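Local coordinates for trehalose synthase regulatory protein (Candida albicans, PDB 5HUS) that probably serves as a regulatory subunit in trehalose synthesis, its C-terminal domain belonging to the trehalose-phosphatase family of the HAD clan, at residues L3-F11 with Y292-I303; V208-L216 with S238-V246. All coordinates share one frame; numbering follows the deposited sequence.

Both contacts reach the same mixed, largely parallel sheet, at places whose centres lie 25 Å apart. Contact 1 forms one margin: strand 4-5, outermost on that side, joins strand 292-294, while helices 8-15 and 297-304 meet beside them, so the two ends of the chain are brought together. Contact 2 lies further in along the strand order, where helix 200-213 ends against the start of strand 243-250. Both are partly buried, but the centre of contact 1 is apolar and that of contact 2 polar. Contact 1 combines backbone strand bonds with aromatic and aliphatic packing; contact 2 relies on an asparagine amide and a serine pair, with a small leucine-valine cluster at its buried end.

Contact 1 of 2, residues L3-F11 with Y292-I303; sequences LVPFTKNAF and YGVRGINELLCI
P5 pairs with G293 in parallel register, their CA atoms 5.2 Å apart, as G293 gives its N-H to V4 O and receives that of F6 on its own carbonyl O, the latter bond almost straight at 177°. Proline suits its place because a residue paired this way turns its own N and O away from the backbone of strand 292-294, so the missing N-H costs this pairing nothing. F6 is the most covered residue of 3-11, and Y292 and I303 answer it from 292-303. With CG anti to the backbone N (chi1 -168°), the F6 ring turns an edge to the face of Y292 in a T-shaped pair, centroids 6.0 Å apart and planes at 64°. V294 CG1 lies at another part of the ring edge, and I303 CG2 comes within 3.4 Å of F6 CE1, with L300 CD1 nearby. Strand 4-5 thereby becomes an outermost strand of the mainly parallel sheet of this HAD-type domain, and the F6 side chain packs between strand 292-294 and helix 297-304, also touching L274 and L304. The Y292 ring lies alongside V4, whose CG1 is 3.6 Å from Y292 CD1, and meets the methyl of A10 with CE1. A small residue fits there, on the first turn of a helix whose N-cap is T7: T7 OG1 accepts from A10 N at 3.2 Å. Branched I303 serves two neighbours, CG2 also packing 3.6 Å from F11 CB while CD1 lies against the F6 backbone. L3 covers the far end of the pairing, its CD1 3.6 Å from Y292 O.

Contact 2 of 2, residues V208-L216 with S238-V246; sequences VLSCHNSNL and SNDHEVAAV
The flat amide of N213 receives the N-H of V243 in its carbonyl plane, whereas the neighbouring imidazole of H212 has V208 CG1 at its edge and the ring of F70 stacked on it. Y72 meets that imidazole steeply and its OH bonds to H212 NE2; CB of H212 is the side-chain atom touching V243, 3.9 Å from V243 CG2. Asparagine suits the last turn of helix 200-213: chi1 of -164° sets the amide opposite its own backbone N and brings OD1 to 2.9 Å from V243 N, with an N-H...O angle of 165°. The backbone O of N213 takes a weak bond from E242 N, at 3.4 Å, and the CB and CG of E242 lie across that carbonyl. Inside this polar grip, L209 CD1 sits 3.8 Å from both V243 CG1 and V246 CG2. Both valines point toward the helix from strand 243-250, a central strand of the HAD-type sheet; the axes of 208-213 and 243-246 approach to 9.2 Å and run roughly antiparallel, at 148°. Near the surface, S214 OG and S238 OG are 2.6 Å apart in a hydrogen bond that either could donate, although S238 is poorly ordered. The closing bonds are thus made by neutral groups: the N213 amide satisfies a buried strand N-H, and the helix end, whose H212 O K20 NZ also bonds, may gain electrostatically from that lysine.

Contact 1 of 2, residues L3-F11 with Y292-I303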
loop_
_atom_site.group_PDB
_atom_site.type_symbol
_atom_site.label_atom_id
_atom_site.label_comp_id
_atom_site.label_asym_id
_atom_site.label_seq_id
_atom_site.Cartn_x
_atom_site.Cartn_y
_atom_site.Cartn_z
ATOM N N LEU A 3 -3.407 3.120 -21.724
ATOM C CA LEU A 3 -4.296 2.198 -21.030
ATOM C C LEU A 3 -5.745 2.456 -21.395
ATOM O O LEU A 3 -6.128 3.589 -21.687
ATOM C CB LEU A 3 -4.131 2.323 -19.515
ATOM C CG LEU A 3 -2.735 2.086 -18.952
ATOM C CD1 LEU A 3 -2.740 2.370 -17.464
ATOM C CD2 LEU A 3 -2.305 0.662 -19.235
ATOM N N VAL A 4 -6.555 1.403 -21.366
ATOM C CA VAL A 4 -7.989 1.574 -21.518
ATOM C C VAL A 4 -8.512 2.360 -20.316
ATOM O O VAL A 4 -8.156 2.069 -19.171
ATOM C CB VAL A 4 -8.721 0.218 -21.648
ATOM C CG1 VAL A 4 -8.233 -0.759 -20.590
ATOM C CG2 VAL A 4 -10.231 0.408 -21.571
ATOM N N PRO A 5 -9.323 3.392 -20.579
ATOM C CA PRO A 5 -9.904 4.200 -19.505
ATOM C C PRO A 5 -10.816 3.395 -18.585
ATOM O O PRO A 5 -11.655 2.626 -19.051
ATOM C CB PRO A 5 -10.702 5.265 -20.264
ATOM C CG PRO A 5 -10.009 5.376 -21.578
ATOM C CD PRO A 5 -9.578 3.979 -21.906
ATOM N N PHE A 6 -10.630 3.574 -17.283
ATOM C CA PHE A 6 -11.522 3.011 -16.279
ATOM C C PHE A 6 -12.909 3.641 -16.444
ATOM O O PHE A 6 -13.038 4.866 -16.514
ATOM C CB PHE A 6 -10.940 3.262 -14.879
ATOM C CG PHE A 6 -11.610 2.493 -13.773
ATOM C CD1 PHE A 6 -11.934 3.124 -12.578
ATOM C CD2 PHE A 6 -11.891 1.146 -13.909
ATOM C CE1 PHE A 6 -12.537 2.427 -11.544
ATOM C CE2 PHE A 6 -12.499 0.441 -12.881
ATOM C CZ PHE A 6 -12.825 1.083 -11.696
ATOM N N THR A 7 -13.937 2.805 -16.541
ATOM C CA THR A 7 -15.303 3.281 -16.733
ATOM C C THR A 7 -16.264 2.604 -15.760
ATOM O O THR A 7 -15.924 1.600 -15.140
ATOM C CB THR A 7 -15.795 3.023 -18.173
ATOM O OG1 THR A 7 -15.835 1.613 -18.415
ATOM C CG2 THR A 7 -14.867 3.678 -19.188
ATOM N N LYS A 8 -17.463 3.160 -15.629
ATOM C CA LYS A 8 -18.498 2.544 -14.803
ATOM C C LYS A 8 -18.861 1.156 -15.316
ATOM O O LYS A 8 -19.126 0.246 -14.530
ATOM C CB LYS A 8 -19.752 3.423 -14.753
ATOM C CG LYS A 8 -19.549 4.754 -14.050
ATOM C CD LYS A 8 -20.871 5.477 -13.826
ATOM C CE LYS A 8 -20.649 6.801 -13.116
ATOM N NZ LYS A 8 -21.924 7.430 -12.672
ATOM N N ASN A 9 -18.875 0.996 -16.637
ATOM C CA ASN A 9 -19.213 -0.288 -17.239
ATOM C C ASN A 9 -18.185 -1.358 -16.908
ATOM O O ASN A 9 -18.546 -2.483 -16.563
ATOM C CB ASN A 9 -19.356 -0.157 -18.756
ATOM C CG ASN A 9 -20.649 0.522 -19.160
ATOM O OD1 ASN A 9 -21.619 0.521 -18.405
ATOM N ND2 ASN A 9 -20.668 1.102 -20.353
ATOM N N ALA A 10 -16.906 -1.003 -17.007
ATOM C CA ALA A 10 -15.827 -1.921 -16.664
ATOM C C ALA A 10 -15.900 -2.304 -15.189
ATOM O O ALA A 10 -15.679 -3.461 -14.821
ATOM C CB ALA A 10 -14.477 -1.300 -16.992
ATOM N N PHE A 11 -16.225 -1.329 -14.346
ATOM C CA PHE A 11 -16.383 -1.577 -12.919
ATOM C C PHE A 11 -17.580 -2.479 -12.638
ATOM O O PHE A 11 -17.474 -3.432 -11.871
ATOM C CB PHE A 11 -16.528 -0.257 -12.151
ATOM C CG PHE A 11 -16.821 -0.441 -10.689
ATOM C CD1 PHE A 11 -15.854 -0.949 -9.832
ATOM C CD2 PHE A 11 -18.062 -0.112 -10.170
ATOM C CE1 PHE A 11 -16.119 -1.124 -8.487
ATOM C CE2 PHE A 11 -18.332 -0.281 -8.823
ATOM C CZ PHE A 11 -17.358 -0.788 -7.982
ATOM N N TYR A 292 -6.119 -0.637 -16.328
ATOM C CA TYR A 292 -6.896 0.580 -16.565
ATOM C C TYR A 292 -6.217 1.826 -16.013
ATOM O O TYR A 292 -5.372 1.739 -15.122
ATOM C CB TYR A 292 -8.282 0.450 -15.933
ATOM C CG TYR A 292 -9.156 -0.629 -16.523
ATOM C CD1 TYR A 292 -10.047 -0.342 -17.551
ATOM C CD2 TYR A 292 -9.109 -1.930 -16.040
ATOM C CE1 TYR A 292 -10.858 -1.327 -18.090
ATOM C CE2 TYR A 292 -9.913 -2.920 -16.571
ATOM C CZ TYR A 292 -10.787 -2.614 -17.595
ATOM O OH TYR A 292 -11.593 -3.601 -18.126
ATOM N N GLY A 293 -6.602 2.989 -16.532
ATOM C CA GLY A 293 -6.119 4.254 -15.997
ATOM C C GLY A 293 -7.237 5.254 -15.727
ATOM O O GLY A 293 -8.232 5.287 -16.452
ATOM N N VAL A 294 -7.080 6.051 -14.670
ATOM C CA VAL A 294 -7.970 7.181 -14.381
ATOM C C VAL A 294 -7.149 8.445 -14.200
ATOM O O VAL A 294 -6.040 8.397 -13.676
ATOM C CB VAL A 294 -8.817 6.981 -13.105
ATOM C CG1 VAL A 294 -10.203 6.459 -13.440
ATOM C CG2 VAL A 294 -8.095 6.096 -12.100
ATOM N N ARG A 295 -7.699 9.588 -14.596
ATOM C CA ARG A 295 -6.913 10.817 -14.581
ATOM C C ARG A 295 -7.069 11.639 -13.305
ATOM O O ARG A 295 -6.352 12.618 -13.110
ATOM C CB ARG A 295 -7.262 11.666 -15.805
ATOM C CG ARG A 295 -6.922 10.953 -17.095
ATOM C CD ARG A 295 -6.744 11.891 -18.270
ATOM N NE ARG A 295 -5.985 11.234 -19.330
ATOM C CZ ARG A 295 -4.699 11.466 -19.584
ATOM N NH1 ARG A 295 -4.030 12.361 -18.869
ATOM N NH2 ARG A 295 -4.087 10.812 -20.561
ATOM N N GLY A 296 -7.983 11.234 -12.429
ATOM C CA GLY A 296 -8.161 11.928 -11.164
ATOM C C GLY A 296 -8.778 11.065 -10.082
ATOM O O GLY A 296 -9.428 10.061 -10.369
ATOM N N ILE A 297 -8.590 11.460 -8.827
ATOM C CA ILE A 297 -9.119 10.687 -7.711
ATOM C C ILE A 297 -10.645 10.797 -7.611
ATOM O O ILE A 297 -11.319 9.830 -7.258
ATOM C CB ILE A 297 -8.469 11.118 -6.374
ATOM C CG1 ILE A 297 -9.004 10.274 -5.216
ATOM C CG2 ILE A 297 -8.676 12.604 -6.113
ATOM C CD1 ILE A 297 -8.027 10.128 -4.074
ATOM N N ASN A 298 -11.199 11.964 -7.928
ATOM C CA ASN A 298 -12.646 12.109 -7.888
ATOM C C ASN A 298 -13.308 11.204 -8.921
ATOM O O ASN A 298 -14.354 10.612 -8.660
ATOM C CB ASN A 298 -13.058 13.569 -8.108
ATOM C CG ASN A 298 -12.712 14.451 -6.922
ATOM O OD1 ASN A 298 -11.674 14.272 -6.285
ATOM N ND2 ASN A 298 -13.585 15.404 -6.615
ATOM N N GLU A 299 -12.681 11.083 -10.086
ATOM C CA GLU A 299 -13.209 10.232 -11.137
ATOM C C GLU A 299 -13.159 8.769 -10.711
ATOM O O GLU A 299 -14.108 8.012 -10.937
ATOM C CB GLU A 299 -12.435 10.428 -12.440
ATOM C CG GLU A 299 -13.049 9.663 -13.607
ATOM C CD GLU A 299 -12.243 9.790 -14.877
ATOM O OE1 GLU A 299 -11.070 10.221 -14.801
ATOM O OE2 GLU A 299 -12.783 9.457 -15.955
ATOM N N LEU A 300 -12.049 8.383 -10.090
ATOM C CA LEU A 300 -11.890 7.028 -9.580
ATOM C C LEU A 300 -12.990 6.691 -8.579
ATOM O O LEU A 300 -13.655 5.668 -8.705
ATOM C CB LEU A 300 -10.519 6.861 -8.924
ATOM C CG LEU A 300 -10.268 5.542 -8.190
ATOM C CD1 LEU A 300 -10.218 4.388 -9.171
ATOM C CD2 LEU A 300 -8.977 5.618 -7.379
ATOM N N LEU A 301 -13.176 7.559 -7.589
ATOM C CA LEU A 301 -14.127 7.283 -6.516
ATOM C C LEU A 301 -15.574 7.319 -7.020
ATOM O O LEU A 301 -16.422 6.560 -6.551
ATOM C CB LEU A 301 -13.931 8.268 -5.358
ATOM C CG LEU A 301 -12.553 8.214 -4.690
ATOM C CD1 LEU A 301 -12.458 9.169 -3.505
ATOM C CD2 LEU A 301 -12.221 6.792 -4.261
ATOM N N CYS A 302 -15.853 8.188 -7.983
ATOM C CA CYS A 302 -17.202 8.275 -8.538
ATOM C C CYS A 302 -17.585 6.989 -9.266
ATOM O O CYS A 302 -18.726 6.531 -9.184
ATOM C CB CYS A 302 -17.319 9.478 -9.472
ATOM S SG CYS A 302 -17.481 11.050 -8.589
ATOM N N ILE A 303 -16.620 6.394 -9.957
ATOM C CA ILE A 303 -16.846 5.116 -10.617
ATOM C C ILE A 303 -17.051 4.004 -9.587
ATOM O O ILE A 303 -17.988 3.215 -9.697
ATOM C CB ILE A 303 -15.678 4.749 -11.550
ATOM C CG1 ILE A 303 -15.641 5.702 -12.748
ATOM C CG2 ILE A 303 -15.813 3.308 -12.026
ATOM C CD1 ILE A 303 -14.374 5.601 -13.578
#

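Contact 2 of 2, residues V208-L216 with S238-V246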
loop_
_atom_site.group_PDB
_atom_site.type_symbol
_atom_site.label_atom_id
_atom_site.label_comp_id
_atom_site.label_asym_id
_atom_site.label_seq_id
_atom_site.Cartn_x
_atom_site.Cartn_y
_atom_site.Cartn_z
ATOM N N VAL A 208 -5.260 -9.785 4.008
ATOM C CA VAL A 208 -6.617 -9.251 3.967
ATOM C C VAL A 208 -7.509 -10.113 3.078
ATOM O O VAL A 208 -8.623 -10.467 3.463
ATOM C CB VAL A 208 -6.619 -7.788 3.480
ATOM C CG1 VAL A 208 -8.040 -7.295 3.258
ATOM C CG2 VAL A 208 -5.891 -6.905 4.499
ATOM N N LEU A 209 -6.999 -10.476 1.907
ATOM C CA LEU A 209 -7.738 -11.354 1.006
ATOM C C LEU A 209 -8.074 -12.685 1.688
ATOM O O LEU A 209 -9.223 -13.127 1.633
ATOM C CB LEU A 209 -6.950 -11.588 -0.283
ATOM C CG LEU A 209 -7.550 -12.574 -1.292
ATOM C CD1 LEU A 209 -8.964 -12.169 -1.688
ATOM C CD2 LEU A 209 -6.659 -12.665 -2.518
ATOM N N SER A 210 -7.097 -13.294 2.357
ATOM C CA SER A 210 -7.319 -14.560 3.063
ATOM C C SER A 210 -8.406 -14.453 4.128
ATOM O O SER A 210 -9.230 -15.349 4.271
ATOM C CB SER A 210 -6.018 -15.058 3.712
ATOM O OG SER A 210 -5.036 -15.335 2.728
ATOM N N CYS A 211 -8.400 -13.358 4.881
ATOM C CA CYS A 211 -9.381 -13.171 5.941
ATOM C C CYS A 211 -10.800 -13.171 5.403
ATOM O O CYS A 211 -11.673 -13.846 5.946
ATOM C CB CYS A 211 -9.118 -11.874 6.702
ATOM S SG CYS A 211 -7.665 -11.953 7.741
ATOM N N HIS A 212 -11.030 -12.422 4.333
ATOM C CA HIS A 212 -12.366 -12.340 3.780
ATOM C C HIS A 212 -12.682 -13.540 2.885
ATOM O O HIS A 212 -13.840 -13.939 2.770
ATOM C CB HIS A 212 -12.536 -11.022 3.022
ATOM C CG HIS A 212 -12.501 -9.820 3.914
ATOM N ND1 HIS A 212 -13.569 -9.457 4.707
ATOM C CD2 HIS A 212 -11.522 -8.915 4.159
ATOM C CE1 HIS A 212 -13.255 -8.370 5.392
ATOM N NE2 HIS A 212 -12.019 -8.022 5.079
ATOM N N ASN A 213 -11.656 -14.123 2.273
ATOM C CA ASN A 213 -11.858 -15.256 1.367
ATOM C C ASN A 213 -12.129 -16.563 2.106
ATOM O O ASN A 213 -12.886 -17.408 1.629
ATOM C CB ASN A 213 -10.638 -15.435 0.455
ATOM C CG ASN A 213 -10.926 -16.315 -0.746
ATOM O OD1 ASN A 213 -12.020 -16.287 -1.303
ATOM N ND2 ASN A 213 -9.934 -17.096 -1.156
ATOM N N SER A 214 -11.502 -16.729 3.265
ATOM C CA SER A 214 -11.600 -17.980 4.011
ATOM C C SER A 214 -12.318 -17.792 5.337
ATOM O O SER A 214 -12.367 -18.710 6.155
ATOM C CB SER A 214 -10.210 -18.565 4.252
ATOM O OG SER A 214 -9.497 -18.710 3.036
ATOM N N ASN A 215 -12.871 -16.597 5.535
ATOM C CA ASN A 215 -13.562 -16.237 6.771
ATOM C C ASN A 215 -12.733 -16.485 8.031
ATOM O O ASN A 215 -13.185 -17.154 8.958
ATOM C CB ASN A 215 -14.886 -16.989 6.882
ATOM C CG ASN A 215 -16.069 -16.058 6.995
ATOM O OD1 ASN A 215 -16.256 -15.396 8.015
ATOM N ND2 ASN A 215 -16.874 -15.997 5.942
ATOM N N LEU A 216 -11.523 -15.939 8.063
ATOM C CA LEU A 216 -10.666 -16.061 9.241
ATOM C C LEU A 216 -10.967 -14.994 10.280
ATOM O O LEU A 216 -11.135 -13.825 9.940
ATOM C CB LEU A 216 -9.196 -15.962 8.846
ATOM C CG LEU A 216 -8.766 -16.733 7.606
ATOM C CD1 LEU A 216 -7.308 -16.469 7.314
ATOM C CD2 LEU A 216 -9.030 -18.226 7.787
ATOM N N SER A 238 -7.369 -21.996 0.827
ATOM C CA SER A 238 -8.361 -22.949 1.318
ATOM C C SER A 238 -9.486 -23.162 0.308
ATOM O O SER A 238 -9.610 -22.409 -0.661
ATOM C CB SER A 238 -8.942 -22.480 2.656
ATOM O OG SER A 238 -9.636 -21.252 2.514
ATOM N N ASN A 239 -10.315 -24.177 0.549
ATOM C CA ASN A 239 -11.383 -24.553 -0.380
ATOM C C ASN A 239 -12.341 -23.408 -0.679
ATOM O O ASN A 239 -13.096 -23.446 -1.652
ATOM C CB ASN A 239 -12.172 -25.751 0.166
ATOM C CG ASN A 239 -13.088 -25.382 1.324
ATOM O OD1 ASN A 239 -12.885 -24.378 2.008
ATOM N ND2 ASN A 239 -14.101 -26.211 1.554
ATOM N N ASP A 240 -12.298 -22.390 0.173
ATOM C CA ASP A 240 -13.203 -21.262 0.072
ATOM C C ASP A 240 -12.865 -20.327 -1.080
ATOM O O ASP A 240 -11.699 -20.044 -1.366
ATOM C CB ASP A 240 -13.210 -20.485 1.387
ATOM C CG ASP A 240 -14.038 -21.163 2.455
ATOM O OD1 ASP A 240 -13.500 -21.420 3.553
ATOM O OD2 ASP A 240 -15.229 -21.437 2.194
ATOM N N HIS A 241 -13.916 -19.879 -1.749
ATOM C CA HIS A 241 -13.829 -18.824 -2.737
ATOM C C HIS A 241 -14.876 -17.789 -2.368
ATOM O O HIS A 241 -15.663 -17.370 -3.211
ATOM C CB HIS A 241 -14.065 -19.358 -4.151
ATOM C CG HIS A 241 -12.912 -20.131 -4.711
ATOM N ND1 HIS A 241 -12.103 -19.640 -5.713
ATOM C CD2 HIS A 241 -12.435 -21.364 -4.414
ATOM C CE1 HIS A 241 -11.177 -20.534 -6.008
ATOM N NE2 HIS A 241 -11.357 -21.591 -5.234
ATOM N N GLU A 242 -14.896 -17.402 -1.091
ATOM C CA GLU A 242 -15.866 -16.421 -0.607
ATOM C C GLU A 242 -15.705 -15.091 -1.330
ATOM O O GLU A 242 -16.682 -14.385 -1.556
ATOM C CB GLU A 242 -15.732 -16.214 0.902
ATOM C CG GLU A 242 -16.088 -17.433 1.744
ATOM C CD GLU A 242 -17.584 -17.606 1.929
ATOM O OE1 GLU A 242 -18.351 -16.733 1.469
ATOM O OE2 GLU A 242 -17.993 -18.618 2.538
ATOM N N VAL A 243 -14.471 -14.753 -1.690
ATOM C CA VAL A 243 -14.211 -13.548 -2.472
ATOM C C VAL A 243 -14.156 -13.897 -3.956
ATOM O O VAL A 243 -13.328 -14.702 -4.383
ATOM C CB VAL A 243 -12.897 -12.852 -2.039
ATOM C CG1 VAL A 243 -12.533 -11.734 -3.015
ATOM C CG2 VAL A 243 -13.033 -12.303 -0.624
ATOM N N ALA A 244 -15.048 -13.290 -4.734
ATOM C CA ALA A 244 -15.162 -13.579 -6.158
ATOM C C ALA A 244 -14.622 -12.453 -7.036
ATOM O O ALA A 244 -14.557 -12.588 -8.257
ATOM C CB ALA A 244 -16.621 -13.863 -6.515
ATOM N N ALA A 245 -14.241 -11.337 -6.417
ATOM C CA ALA A 245 -13.692 -10.209 -7.160
ATOM C C ALA A 245 -12.727 -9.410 -6.301
ATOM O O ALA A 245 -13.035 -9.106 -5.152
ATOM C CB ALA A 245 -14.809 -9.307 -7.667
ATOM N N VAL A 246 -11.567 -9.081 -6.867
ATOM C CA VAL A 246 -10.565 -8.254 -6.185
ATOM C C VAL A 246 -10.152 -7.090 -7.081
ATOM O O VAL A 246 -9.936 -7.265 -8.284
ATOM C CB VAL A 246 -9.311 -9.064 -5.796
ATOM C CG1 VAL A 246 -8.320 -8.184 -5.034
ATOM C CG2 VAL A 246 -9.690 -10.273 -4.959
#